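Local coordinates for probable signal peptide protein (Ralstonia solanacearum, PDB 2QGU) that binds a phospholipid, its two acyl chains held inside the fold, and as an MlaC-family protein probably carries phospholipids across the periplasm, at residues A[42-47]-A[113-119]; A[60-65]-A[102-107]. The protein carries 13 engineered substitutions. All coordinates share one frame. Residue numbers count along the deposited sequence, not the author numbering.

Interaction 1: residues A[42-47]-A[113-119]; sequences VLATIK and LANVRNQ. With PEF (di-palmitoyl-3-sn-phosphatidylethanolamine), chain B.
Ile-46, in the mt rotamer, overlaps Leu-113 and Val-116 where helix 91-114 ends: its CG2 lies 3.4 Å from Leu-113 O and 3.8 Å from Val-116 CB, its CD1 4.0 Å from Leu-113 CD2. Segment 42-47 closes helix 31-47; after Ala-114 the other segment leaves its helix, Val-116 taking polyproline-II-like angles (-58/134). In register, Ile-46 CA lies 6.9 Å from Val-116 CA and Lys-47 CA 6.1 Å from Arg-117 CA. Leu-43 CD2 meets Val-116 CG1 at 3.9 Å. Lys-47, nearly fully extended (mttt), donates from NZ to Gln-119 O at 2.8 Å. Hydrogen bonds from Arg-117 N to Gln-119 OE1 (2.9 Å) and Arg-117 NH1 to Ala-114 O (2.8 Å) hold the turn. This turn forms pocket wall near the lipid esters: Val-116 CG2 is 4.0 Å from C33, and Gln-119 NE2 makes a weak hydrogen bond to O5 (3.3 Å). Helices 50-53 and 57-67 also touch Ile-46; Gln-119 immediately precedes strand 120-123, its NE2 hydrogen-bonded to OD1 of lipid-binding Asn-143 in strand 134-143.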
ATOM      1  N   VAL A  42       1.662   1.738 -13.083  1.00  9.54           N
ATOM      2  CA  VAL A  42       1.155   2.876 -12.323  1.00  9.12           C
ATOM      3  C   VAL A  42       1.662   4.196 -12.908  1.00  9.17           C
ATOM      4  O   VAL A  42       0.862   5.091 -13.205  1.00  9.32           O
ATOM      5  CB  VAL A  42       1.520   2.757 -10.821  1.00  8.99           C
ATOM      6  CG1 VAL A  42       1.225   4.064 -10.061  1.00  8.86           C
ATOM      7  CG2 VAL A  42       0.768   1.590 -10.195  1.00  9.20           C
ATOM      8  N   LEU A  43       2.978   4.305 -13.096  1.00  8.96           N
ATOM      9  CA  LEU A  43       3.584   5.547 -13.586  1.00  9.21           C
ATOM     10  C   LEU A  43       3.080   5.915 -14.984  1.00  9.47           C
ATOM     11  O   LEU A  43       2.703   7.061 -15.224  1.00  9.26           O
ATOM     12  CB  LEU A  43       5.117   5.472 -13.550  1.00  9.52           C
ATOM     13  CG  LEU A  43       5.767   5.435 -12.164  1.00 10.53           C
ATOM     14  CD1 LEU A  43       7.248   5.157 -12.285  1.00 12.42           C
ATOM     15  CD2 LEU A  43       5.532   6.744 -11.397  1.00 12.95           C
ATOM     16  N   ALA A  44       3.057   4.938 -15.887  1.00  9.78           N
ATOM     17  CA  ALA A  44       2.607   5.175 -17.267  1.00 10.15           C
ATOM     18  C   ALA A  44       1.144   5.594 -17.320  1.00 10.26           C
ATOM     19  O   ALA A  44       0.773   6.480 -18.095  1.00 10.76           O
ATOM     20  CB  ALA A  44       2.829   3.943 -18.125  1.00 10.38           C
ATOM     21  N   THR A  45       0.313   4.950 -16.503  1.00 10.31           N
ATOM     22  CA  THR A  45      -1.110   5.280 -16.448  1.00 10.44           C
ATOM     23  C   THR A  45      -1.341   6.722 -15.990  1.00 10.50           C
ATOM     24  O   THR A  45      -2.100   7.464 -16.626  1.00 10.69           O
ATOM     25  CB  THR A  45      -1.882   4.283 -15.557  1.00 10.39           C
ATOM     26  OG1 THR A  45      -1.660   2.949 -16.032  1.00 11.81           O
ATOM     27  CG2 THR A  45      -3.383   4.580 -15.572  1.00 11.53           C
ATOM     28  N   ILE A  46      -0.666   7.129 -14.916  1.00 10.33           N
ATOM     29  CA  ILE A  46      -0.765   8.512 -14.435  1.00 10.22           C
ATOM     30  C   ILE A  46      -0.317   9.508 -15.512  1.00 10.90           C
ATOM     31  O   ILE A  46      -1.006  10.499 -15.780  1.00 10.69           O
ATOM     32  CB  ILE A  46       0.052   8.738 -13.130  1.00 10.10           C
ATOM     33  CG1 ILE A  46      -0.480   7.855 -11.995  1.00  9.94           C
ATOM     34  CG2 ILE A  46       0.004  10.213 -12.724  1.00  9.44           C
ATOM     35  CD1 ILE A  46       0.456   7.757 -10.797  1.00 10.21           C
ATOM     36  N   LYS A  47       0.828   9.243 -16.136  1.00 11.20           N
ATOM     37  CA  LYS A  47       1.381  10.160 -17.134  1.00 12.13           C
ATOM     38  C   LYS A  47       0.466  10.321 -18.355  1.00 12.75           C
ATOM     39  O   LYS A  47       0.458  11.381 -18.996  1.00 13.79           O
ATOM     40  CB  LYS A  47       2.789   9.729 -17.543  1.00 11.88           C
ATOM     41  CG  LYS A  47       3.835   9.921 -16.439  1.00 11.81           C
ATOM     42  CD  LYS A  47       5.166   9.291 -16.813  1.00 11.82           C
ATOM     43  CE  LYS A  47       6.088   9.195 -15.604  1.00 12.47           C
ATOM     44  NZ  LYS A  47       7.357   8.502 -15.971  1.00 12.23           N
ATOM     45  N   LEU A 113       0.535  10.677  -5.965  1.00  9.22           N
ATOM     46  CA  LEU A 113       0.298   9.993  -7.231  1.00  8.97           C
ATOM     47  C   LEU A 113      -0.110  10.969  -8.334  1.00  8.74           C
ATOM     48  O   LEU A 113       0.421  10.907  -9.441  1.00  9.15           O
ATOM     49  CB  LEU A 113      -0.748   8.891  -7.063  1.00  9.18           C
ATOM     50  CG  LEU A 113      -0.293   7.717  -6.193  1.00  9.03           C
ATOM     51  CD1 LEU A 113      -1.464   6.815  -5.857  1.00 11.20           C
ATOM     52  CD2 LEU A 113       0.831   6.936  -6.886  1.00 10.03           C
ATOM     53  N   ALA A 114      -1.038  11.872  -8.027  1.00  9.06           N
ATOM     54  CA  ALA A 114      -1.513  12.845  -9.015  1.00  9.04           C
ATOM     55  C   ALA A 114      -0.419  13.791  -9.492  1.00  9.42           C
ATOM     56  O   ALA A 114      -0.474  14.285 -10.619  1.00  9.86           O
ATOM     57  CB  ALA A 114      -2.678  13.635  -8.461  1.00  9.35           C
ATOM     58  N   ASN A 115       0.570  14.033  -8.635  1.00  9.22           N
ATOM     59  CA  ASN A 115       1.643  14.976  -8.932  1.00  9.97           C
ATOM     60  C   ASN A 115       2.776  14.380  -9.768  1.00  9.79           C
ATOM     61  O   ASN A 115       3.717  15.086 -10.146  1.00 10.07           O
ATOM     62  CB  ASN A 115       2.178  15.599  -7.637  1.00 10.41           C
ATOM     63  CG  ASN A 115       1.201  16.578  -7.012  1.00 11.88           C
ATOM     64  OD1 ASN A 115       0.272  17.064  -7.665  1.00 14.91           O
ATOM     65  ND2 ASN A 115       1.410  16.874  -5.736  1.00 13.08           N
ATOM     66  N   VAL A 116       2.682  13.084 -10.069  1.00  9.31           N
ATOM     67  CA  VAL A 116       3.663  12.425 -10.938  1.00  9.67           C
ATOM     68  C   VAL A 116       3.714  13.107 -12.310  1.00  9.94           C
ATOM     69  O   VAL A 116       2.673  13.416 -12.898  1.00 10.78           O
ATOM     70  CB  VAL A 116       3.372  10.906 -11.073  1.00  9.35           C
ATOM     71  CG1 VAL A 116       4.094  10.291 -12.278  1.00  9.88           C
ATOM     72  CG2 VAL A 116       3.754  10.178  -9.779  1.00  9.66           C
ATOM     73  N   ARG A 117       4.928  13.361 -12.796  1.00 10.51           N
ATOM     74  CA  ARG A 117       5.126  13.920 -14.135  1.00 10.72           C
ATOM     75  C   ARG A 117       6.232  13.174 -14.877  1.00 10.91           C
ATOM     76  O   ARG A 117       5.988  12.553 -15.911  1.00 11.46           O
ATOM     77  CB  ARG A 117       5.465  15.420 -14.070  1.00 11.10           C
ATOM     78  CG  ARG A 117       4.388  16.327 -13.474  1.00 12.13           C
ATOM     79  CD  ARG A 117       3.142  16.418 -14.348  1.00 14.83           C
ATOM     80  NE  ARG A 117       2.165  17.349 -13.787  1.00 16.14           N
ATOM     81  CZ  ARG A 117       1.245  17.029 -12.881  1.00 16.48           C
ATOM     82  NH1 ARG A 117       1.157  15.789 -12.406  1.00 14.12           N
ATOM     83  NH2 ARG A 117       0.405  17.961 -12.445  1.00 18.18           N
ATOM     84  N   ASN A 118       7.447  13.233 -14.338  1.00 11.22           N
ATOM     85  CA  ASN A 118       8.619  12.710 -15.033  1.00 11.57           C
ATOM     86  C   ASN A 118       9.378  11.620 -14.274  1.00 11.00           C
ATOM     87  O   ASN A 118      10.457  11.193 -14.702  1.00 11.11           O
ATOM     88  CB  ASN A 118       9.580  13.852 -15.382  1.00 12.15           C
ATOM     89  CG  ASN A 118       8.919  14.965 -16.177  1.00 13.66           C
ATOM     90  OD1 ASN A 118       9.014  16.137 -15.815  1.00 18.60           O
ATOM     91  ND2 ASN A 118       8.236  14.602 -17.254  1.00 15.68           N
ATOM     92  N   GLN A 119       8.815  11.165 -13.154  1.00 10.85           N
ATOM     93  CA  GLN A 119       9.501  10.204 -12.289  1.00 10.89           C
ATOM     94  C   GLN A 119       9.878   8.932 -13.015  1.00 10.99           C
ATOM     95  O   GLN A 119       9.084   8.380 -13.774  1.00 11.20           O
ATOM     96  CB  GLN A 119       8.647   9.838 -11.077  1.00 10.81           C
ATOM     97  CG  GLN A 119       8.632  10.886  -9.986  1.00 11.75           C
ATOM     98  CD  GLN A 119       7.587  11.956 -10.209  1.00 11.37           C
ATOM     99  OE1 GLN A 119       6.949  12.019 -11.266  1.00 10.70           O
ATOM    100  NE2 GLN A 119       7.404  12.806  -9.211  1.00 13.00           N
TER
HETATM  101  C2  PEF B 301       6.435  12.312  -3.014  1.00 18.17           C
HETATM  102  C1  PEF B 301       7.014  13.662  -2.592  1.00 18.18           C
HETATM  103  N   PEF B 301       5.376  19.190  -1.173  1.00 20.49           N
HETATM  104  C3  PEF B 301       6.805  12.034  -4.456  1.00 18.49           C
HETATM  105  C4  PEF B 301       5.700  16.770  -0.990  1.00 19.99           C
HETATM  106  C5  PEF B 301       5.674  18.097  -0.237  1.00 20.43           C
HETATM  107  C10 PEF B 301       6.040  10.832  -1.251  1.00 20.35           C
HETATM  108  C11 PEF B 301       6.347   9.544  -0.499  1.00 20.38           C
HETATM  109  C12 PEF B 301       6.280   8.353  -1.455  1.00 20.44           C
HETATM  110  C13 PEF B 301       4.825   8.097  -1.834  1.00 20.22           C
HETATM  111  C14 PEF B 301       4.660   6.768  -2.547  1.00 21.36           C
HETATM  112  C15 PEF B 301       3.182   6.524  -2.839  1.00 21.84           C
HETATM  113  C16 PEF B 301       2.948   5.074  -3.256  1.00 23.32           C
HETATM  114  C17 PEF B 301       1.459   4.740  -3.263  1.00 24.61           C
HETATM  115  C18 PEF B 301       1.002   4.259  -1.885  1.00 26.04           C
HETATM  116  C19 PEF B 301       0.058   3.067  -2.013  1.00 26.87           C
HETATM  117  C20 PEF B 301      -1.387   3.538  -2.211  1.00 26.84           C
HETATM  118  C21 PEF B 301      -2.322   2.349  -2.413  1.00 26.92           C
HETATM  119  C22 PEF B 301      -2.620   1.658  -1.082  1.00 26.53           C
HETATM  120  C23 PEF B 301      -3.737   0.628  -1.234  1.00 25.93           C
HETATM  121  C24 PEF B 301      -3.173  -0.774  -1.450  1.00 25.71           C
HETATM  122  C25 PEF B 301      -4.197  -1.677  -2.133  1.00 25.17           C
HETATM  123  C30 PEF B 301       6.772  10.358  -6.065  1.00 20.83           C
HETATM  124  C31 PEF B 301       6.426   9.168  -6.726  1.00 22.26           C
HETATM  125  C32 PEF B 301       5.327   8.475  -6.238  1.00 22.26           C
HETATM  126  C33 PEF B 301       4.901   7.369  -7.223  1.00 21.41           C
HETATM  127  C34 PEF B 301       5.342   5.967  -6.773  1.00 20.11           C
HETATM  128  C35 PEF B 301       4.380   4.865  -7.259  1.00 19.71           C
HETATM  129  C36 PEF B 301       4.564   3.676  -6.544  1.00 18.79           C
HETATM  130  C37 PEF B 301       3.595   2.708  -6.828  1.00 18.89           C
HETATM  131  C38 PEF B 301       3.829   1.544  -6.087  1.00 19.58           C
HETATM  132  C39 PEF B 301       2.711   0.503  -6.238  1.00 19.81           C
HETATM  133  C40 PEF B 301       2.847  -0.642  -5.213  1.00 21.40           C
HETATM  134  C41 PEF B 301       2.138  -0.308  -3.887  1.00 21.11           C
HETATM  135  C42 PEF B 301       1.803  -1.570  -3.086  1.00 22.13           C
HETATM  136  C43 PEF B 301       1.530  -1.242  -1.611  1.00 21.56           C
HETATM  137  C44 PEF B 301       1.083  -2.484  -0.831  1.00 22.71           C
HETATM  138  C45 PEF B 301       0.815  -2.156   0.640  1.00 22.27           C
HETATM  139  O4  PEF B 301       4.987  11.436  -1.028  1.00 20.88           O
HETATM  140  O5  PEF B 301       7.749  10.958  -6.505  1.00 21.82           O
HETATM  141  O2  PEF B 301       6.953  11.273  -2.165  1.00 17.49           O
HETATM  142  O3  PEF B 301       6.107  10.876  -4.981  1.00 19.31           O
HETATM  143  O1P PEF B 301       8.193  16.221  -3.873  1.00 15.49           O
HETATM  144  O2P PEF B 301       5.764  17.022  -3.935  1.00 16.33           O
HETATM  145  O3P PEF B 301       6.260  14.710  -3.207  1.00 17.24           O
HETATM  146  O4P PEF B 301       6.912  16.676  -1.761  1.00 17.44           O
HETATM  147  P   PEF B 301       6.823  16.211  -3.304  1.00 17.31           P

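Interaction 2: residues A[60-65]-A[102-107]; sequences VFQLVD and KSLLIR. Engineered in segment 102-107: Ser-103 (natural residue Thr), Ile-106 (natural residue Val). With PEF (di-palmitoyl-3-sn-phosphatidylethanolamine), chain B.
This is a helix-helix contact, apolar within and polar at its margin, between helix 57-67 and the long helix 91-114. The short axes of 60-65 and 102-107 approach to 10.6 Å with a signed crossing angle of 116°, so the helices run steeply across each other, and the nearest CA pair is Phe-61 with Ile-106 at 6.8 Å. Ile-106, an engineered residue (Val in the natural sequence), points toward the other helix in the mt rotamer. Ile-106 CG2 sits over one face of the Phe-61 ring, 3.8 Å from the centroid and 21° off the normal, a CH-pi contact, and also 3.8 Å from Val-60 CG1; its CD1 meets Val-64 CG1 at 3.7 Å. The Phe-61 ring edge faces the engineered Ser-103 (natural Thr), with CZ 3.8 Å from OG. Arg-107 NE donates to Ser-103 OG at 3.0 Å, and Asn-202 of helix 191-206 hydrogen-bonds to the same oxygen. At the other end, fully extended Lys-102 (tttt) forms a salt bridge from NZ to Asp-65 OD1 at 2.5 Å. The lipid lies close by: Leu-105 CB is 3.8 Å from C22 and Val-64 CG1 4.0 Å from C23. Here the crossed helices bring Val-64 and Leu-105 to an acyl chain and so form part of the pocket wall, consistent with the lipid-binding MlaC family.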
ATOM      1  N   VAL A  60      -8.128   8.003  -9.064  1.00  9.16           N
ATOM      2  CA  VAL A  60      -7.004   7.475  -8.278  1.00  8.99           C
ATOM      3  C   VAL A  60      -7.396   6.138  -7.638  1.00  8.64           C
ATOM      4  O   VAL A  60      -6.616   5.185  -7.646  1.00  7.95           O
ATOM      5  CB  VAL A  60      -6.514   8.481  -7.205  1.00  9.35           C
ATOM      6  CG1 VAL A  60      -5.466   7.850  -6.319  1.00  9.96           C
ATOM      7  CG2 VAL A  60      -5.937   9.718  -7.859  1.00 10.28           C
ATOM      8  N   PHE A  61      -8.608   6.065  -7.088  1.00  8.65           N
ATOM      9  CA  PHE A  61      -9.112   4.798  -6.566  1.00  8.51           C
ATOM     10  C   PHE A  61      -9.139   3.726  -7.654  1.00  9.01           C
ATOM     11  O   PHE A  61      -8.732   2.594  -7.423  1.00  9.28           O
ATOM     12  CB  PHE A  61     -10.508   4.964  -5.951  1.00  8.74           C
ATOM     13  CG  PHE A  61     -10.495   5.342  -4.495  1.00  8.19           C
ATOM     14  CD1 PHE A  61     -10.840   4.409  -3.521  1.00  8.26           C
ATOM     15  CD2 PHE A  61     -10.149   6.629  -4.099  1.00  8.51           C
ATOM     16  CE1 PHE A  61     -10.839   4.749  -2.171  1.00  8.46           C
ATOM     17  CE2 PHE A  61     -10.137   6.983  -2.740  1.00  8.81           C
ATOM     18  CZ  PHE A  61     -10.488   6.037  -1.782  1.00  8.67           C
ATOM     19  N   GLN A  62      -9.614   4.095  -8.840  1.00  9.57           N
ATOM     20  CA  GLN A  62      -9.677   3.164  -9.963  1.00 10.13           C
ATOM     21  C   GLN A  62      -8.279   2.720 -10.415  1.00  9.81           C
ATOM     22  O   GLN A  62      -8.075   1.542 -10.721  1.00 10.13           O
ATOM     23  CB  GLN A  62     -10.516   3.749 -11.106  1.00 10.41           C
ATOM     24  CG  GLN A  62     -12.000   3.880 -10.725  1.00 12.07           C
ATOM     25  CD  GLN A  62     -12.789   4.817 -11.621  1.00 13.89           C
ATOM     26  OE1 GLN A  62     -12.229   5.648 -12.334  1.00 14.94           O
ATOM     27  NE2 GLN A  62     -14.115   4.691 -11.572  1.00 15.19           N
ATOM     28  N   LEU A  63      -7.323   3.650 -10.415  1.00  9.91           N
ATOM     29  CA  LEU A  63      -5.912   3.341 -10.686  1.00 10.14           C
ATOM     30  C   LEU A  63      -5.379   2.282  -9.733  1.00 10.25           C
ATOM     31  O   LEU A  63      -4.737   1.313 -10.156  1.00 10.35           O
ATOM     32  CB  LEU A  63      -5.049   4.608 -10.586  1.00 10.09           C
ATOM     33  CG  LEU A  63      -3.517   4.477 -10.570  1.00  9.84           C
ATOM     34  CD1 LEU A  63      -2.964   4.253 -11.964  1.00 11.29           C
ATOM     35  CD2 LEU A  63      -2.881   5.711  -9.962  1.00 10.68           C
ATOM     36  N   VAL A  64      -5.649   2.464  -8.446  1.00  9.89           N
ATOM     37  CA  VAL A  64      -5.187   1.522  -7.432  1.00 10.32           C
ATOM     38  C   VAL A  64      -5.845   0.156  -7.628  1.00 11.08           C
ATOM     39  O   VAL A  64      -5.168  -0.870  -7.611  1.00 11.20           O
ATOM     40  CB  VAL A  64      -5.402   2.072  -6.002  1.00 10.05           C
ATOM     41  CG1 VAL A  64      -5.096   0.998  -4.960  1.00 10.52           C
ATOM     42  CG2 VAL A  64      -4.520   3.298  -5.771  1.00  9.58           C
ATOM     43  N   ASP A  65      -7.158   0.146  -7.842  1.00 11.59           N
ATOM     44  CA  ASP A  65      -7.883  -1.104  -8.049  1.00 12.69           C
ATOM     45  C   ASP A  65      -7.416  -1.873  -9.276  1.00 12.76           C
ATOM     46  O   ASP A  65      -7.322  -3.099  -9.246  1.00 13.29           O
ATOM     47  CB  ASP A  65      -9.382  -0.840  -8.144  1.00 13.26           C
ATOM     48  CG  ASP A  65     -10.013  -0.627  -6.795  1.00 16.10           C
ATOM     49  OD1 ASP A  65      -9.382  -1.004  -5.785  1.00 19.36           O
ATOM     50  OD2 ASP A  65     -11.139  -0.094  -6.746  1.00 19.49           O
ATOM     51  N   LYS A 102      -7.590   0.575   3.355  1.00  7.64           N
ATOM     52  CA  LYS A 102      -7.275   0.818   1.945  1.00  7.99           C
ATOM     53  C   LYS A 102      -7.657   2.242   1.531  1.00  7.93           C
ATOM     54  O   LYS A 102      -6.859   2.956   0.929  1.00  8.32           O
ATOM     55  CB  LYS A 102      -7.970  -0.209   1.061  1.00  8.64           C
ATOM     56  CG  LYS A 102      -7.769   0.003  -0.424  1.00  9.95           C
ATOM     57  CD  LYS A 102      -8.496  -1.071  -1.209  1.00 12.23           C
ATOM     58  CE  LYS A 102      -8.640  -0.681  -2.659  1.00 15.42           C
ATOM     59  NZ  LYS A 102      -9.698  -1.507  -3.309  1.00 17.54           N
ATOM     60  N   SER A 103      -8.876   2.656   1.862  1.00  7.72           N
ATOM     61  CA  SER A 103      -9.312   4.017   1.568  1.00  7.97           C
ATOM     62  C   SER A 103      -8.410   5.064   2.223  1.00  8.12           C
ATOM     63  O   SER A 103      -8.061   6.061   1.593  1.00  8.35           O
ATOM     64  CB  SER A 103     -10.768   4.206   2.003  1.00  7.82           C
ATOM     65  OG  SER A 103     -11.148   5.573   1.942  1.00  9.26           O
ATOM     66  N   LEU A 104      -8.034   4.818   3.479  0.50  8.39           N
ATOM     67  CA  LEU A 104      -7.159   5.708   4.240  0.50  8.60           C
ATOM     68  C   LEU A 104      -5.819   5.920   3.533  0.50  8.26           C
ATOM     69  O   LEU A 104      -5.353   7.051   3.393  0.50  8.17           O
ATOM     70  CB  LEU A 104      -6.955   5.148   5.658  0.50  8.73           C
ATOM     71  CG  LEU A 104      -5.929   5.748   6.629  0.50  9.16           C
ATOM     72  CD1 LEU A 104      -6.302   7.156   7.032  0.50 11.30           C
ATOM     73  CD2 LEU A 104      -5.800   4.874   7.866  0.50  9.45           C
ATOM     74  N   LEU A 105      -5.219   4.827   3.072  1.00  7.71           N
ATOM     75  CA  LEU A 105      -3.944   4.888   2.351  1.00  7.14           C
ATOM     76  C   LEU A 105      -4.061   5.565   0.988  1.00  7.44           C
ATOM     77  O   LEU A 105      -3.219   6.387   0.637  1.00  7.55           O
ATOM     78  CB  LEU A 105      -3.321   3.498   2.209  1.00  7.44           C
ATOM     79  CG  LEU A 105      -2.892   2.820   3.510  1.00  7.70           C
ATOM     80  CD1 LEU A 105      -2.277   1.471   3.170  1.00  9.67           C
ATOM     81  CD2 LEU A 105      -1.901   3.683   4.296  1.00  9.43           C
ATOM     82  N   ILE A 106      -5.103   5.231   0.226  1.00  7.35           N
ATOM     83  CA  ILE A 106      -5.279   5.837  -1.091  1.00  7.55           C
ATOM     84  C   ILE A 106      -5.449   7.351  -0.933  1.00  7.60           C
ATOM     85  O   ILE A 106      -4.795   8.128  -1.629  1.00  7.62           O
ATOM     86  CB  ILE A 106      -6.460   5.218  -1.887  1.00  7.28           C
ATOM     87  CG1 ILE A 106      -6.220   3.727  -2.153  1.00  6.75           C
ATOM     88  CG2 ILE A 106      -6.674   5.968  -3.207  1.00  7.50           C
ATOM     89  CD1 ILE A 106      -7.401   3.018  -2.810  1.00  7.87           C
ATOM     90  N   ARG A 107      -6.304   7.772  -0.004  1.00  7.63           N
ATOM     91  CA  ARG A 107      -6.526   9.197   0.243  1.00  8.05           C
ATOM     92  C   ARG A 107      -5.269   9.919   0.732  1.00  8.24           C
ATOM     93  O   ARG A 107      -5.041  11.076   0.387  1.00  8.95           O
ATOM     94  CB  ARG A 107      -7.680   9.399   1.229  1.00  8.33           C
ATOM     95  CG  ARG A 107      -9.022   8.956   0.681  1.00  8.81           C
ATOM     96  CD  ARG A 107     -10.115   8.978   1.760  1.00  8.02           C
ATOM     97  NE  ARG A 107     -11.376   8.490   1.204  1.00  9.36           N
ATOM     98  CZ  ARG A 107     -12.251   9.244   0.543  1.00  8.79           C
ATOM     99  NH1 ARG A 107     -12.015  10.536   0.356  1.00  8.44           N
ATOM    100  NH2 ARG A 107     -13.362   8.702   0.062  1.00  8.91           N
TER
HETATM  101  C2  PEF B 301       6.435  12.312  -3.014  1.00 18.17           C
HETATM  102  C1  PEF B 301       7.014  13.662  -2.592  1.00 18.18           C
HETATM  103  N   PEF B 301       5.376  19.190  -1.173  1.00 20.49           N
HETATM  104  C3  PEF B 301       6.805  12.034  -4.456  1.00 18.49           C
HETATM  105  C4  PEF B 301       5.700  16.770  -0.990  1.00 19.99           C
HETATM  106  C5  PEF B 301       5.674  18.097  -0.237  1.00 20.43           C
HETATM  107  C10 PEF B 301       6.040  10.832  -1.251  1.00 20.35           C
HETATM  108  C11 PEF B 301       6.347   9.544  -0.499  1.00 20.38           C
HETATM  109  C12 PEF B 301       6.280   8.353  -1.455  1.00 20.44           C
HETATM  110  C13 PEF B 301       4.825   8.097  -1.834  1.00 20.22           C
HETATM  111  C14 PEF B 301       4.660   6.768  -2.547  1.00 21.36           C
HETATM  112  C15 PEF B 301       3.182   6.524  -2.839  1.00 21.84           C
HETATM  113  C16 PEF B 301       2.948   5.074  -3.256  1.00 23.32           C
HETATM  114  C17 PEF B 301       1.459   4.740  -3.263  1.00 24.61           C
HETATM  115  C18 PEF B 301       1.002   4.259  -1.885  1.00 26.04           C
HETATM  116  C19 PEF B 301       0.058   3.067  -2.013  1.00 26.87           C
HETATM  117  C20 PEF B 301      -1.387   3.538  -2.211  1.00 26.84           C
HETATM  118  C21 PEF B 301      -2.322   2.349  -2.413  1.00 26.92           C
HETATM  119  C22 PEF B 301      -2.620   1.658  -1.082  1.00 26.53           C
HETATM  120  C23 PEF B 301      -3.737   0.628  -1.234  1.00 25.93           C
HETATM  121  C24 PEF B 301      -3.173  -0.774  -1.450  1.00 25.71           C
HETATM  122  C25 PEF B 301      -4.197  -1.677  -2.133  1.00 25.17           C
HETATM  123  C30 PEF B 301       6.772  10.358  -6.065  1.00 20.83           C
HETATM  124  C31 PEF B 301       6.426   9.168  -6.726  1.00 22.26           C
HETATM  125  C32 PEF B 301       5.327   8.475  -6.238  1.00 22.26           C
HETATM  126  C33 PEF B 301       4.901   7.369  -7.223  1.00 21.41           C
HETATM  127  C34 PEF B 301       5.342   5.967  -6.773  1.00 20.11           C
HETATM  128  C35 PEF B 301       4.380   4.865  -7.259  1.00 19.71           C
HETATM  129  C36 PEF B 301       4.564   3.676  -6.544  1.00 18.79           C
HETATM  130  C37 PEF B 301       3.595   2.708  -6.828  1.00 18.89           C
HETATM  131  C38 PEF B 301       3.829   1.544  -6.087  1.00 19.58           C
HETATM  132  C39 PEF B 301       2.711   0.503  -6.238  1.00 19.81           C
HETATM  133  C40 PEF B 301       2.847  -0.642  -5.213  1.00 21.40           C
HETATM  134  C41 PEF B 301       2.138  -0.308  -3.887  1.00 21.11           C
HETATM  135  C42 PEF B 301       1.803  -1.570  -3.086  1.00 22.13           C
HETATM  136  C43 PEF B 301       1.530  -1.242  -1.611  1.00 21.56           C
HETATM  137  C44 PEF B 301       1.083  -2.484  -0.831  1.00 22.71           C
HETATM  138  C45 PEF B 301       0.815  -2.156   0.640  1.00 22.27           C
HETATM  139  O4  PEF B 301       4.987  11.436  -1.028  1.00 20.88           O
HETATM  140  O5  PEF B 301       7.749  10.958  -6.505  1.00 21.82           O
HETATM  141  O2  PEF B 301       6.953  11.273  -2.165  1.00 17.49           O
HETATM  142  O3  PEF B 301       6.107  10.876  -4.981  1.00 19.31           O
HETATM  143  O1P PEF B 301       8.193  16.221  -3.873  1.00 15.49           O
HETATM  144  O2P PEF B 301       5.764  17.022  -3.935  1.00 16.33           O
HETATM  145  O3P PEF B 301       6.260  14.710  -3.207  1.00 17.24           O
HETATM  146  O4P PEF B 301       6.912  16.676  -1.761  1.00 17.44           O
HETATM  147  P   PEF B 301       6.823  16.211  -3.304  1.00 17.31           P

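Overall arrangement
The two contacts illustrate how one long helix can contribute to a lipid pocket at several points: both use helix 91-114, interaction 2 along its length and interaction 1 at its C-terminal end. Their centres lie 15 Å apart. Along the chain the order is 42-47, 60-65, 102-107, 113-119, so interaction 2 falls wholly between the partners of interaction 1. They also touch directly, with Thr-45 CG2 3.6 Å from Leu-63 CD1 and Leu-113 CD1 4.2 Å from Val-60 CG1, so helix 57-67 packs against both helix 31-47 and helix 91-114. Their closest approaches to the phospholipid are to different acyl chains: interaction 1 near the ester end of one, interaction 2 far down the other.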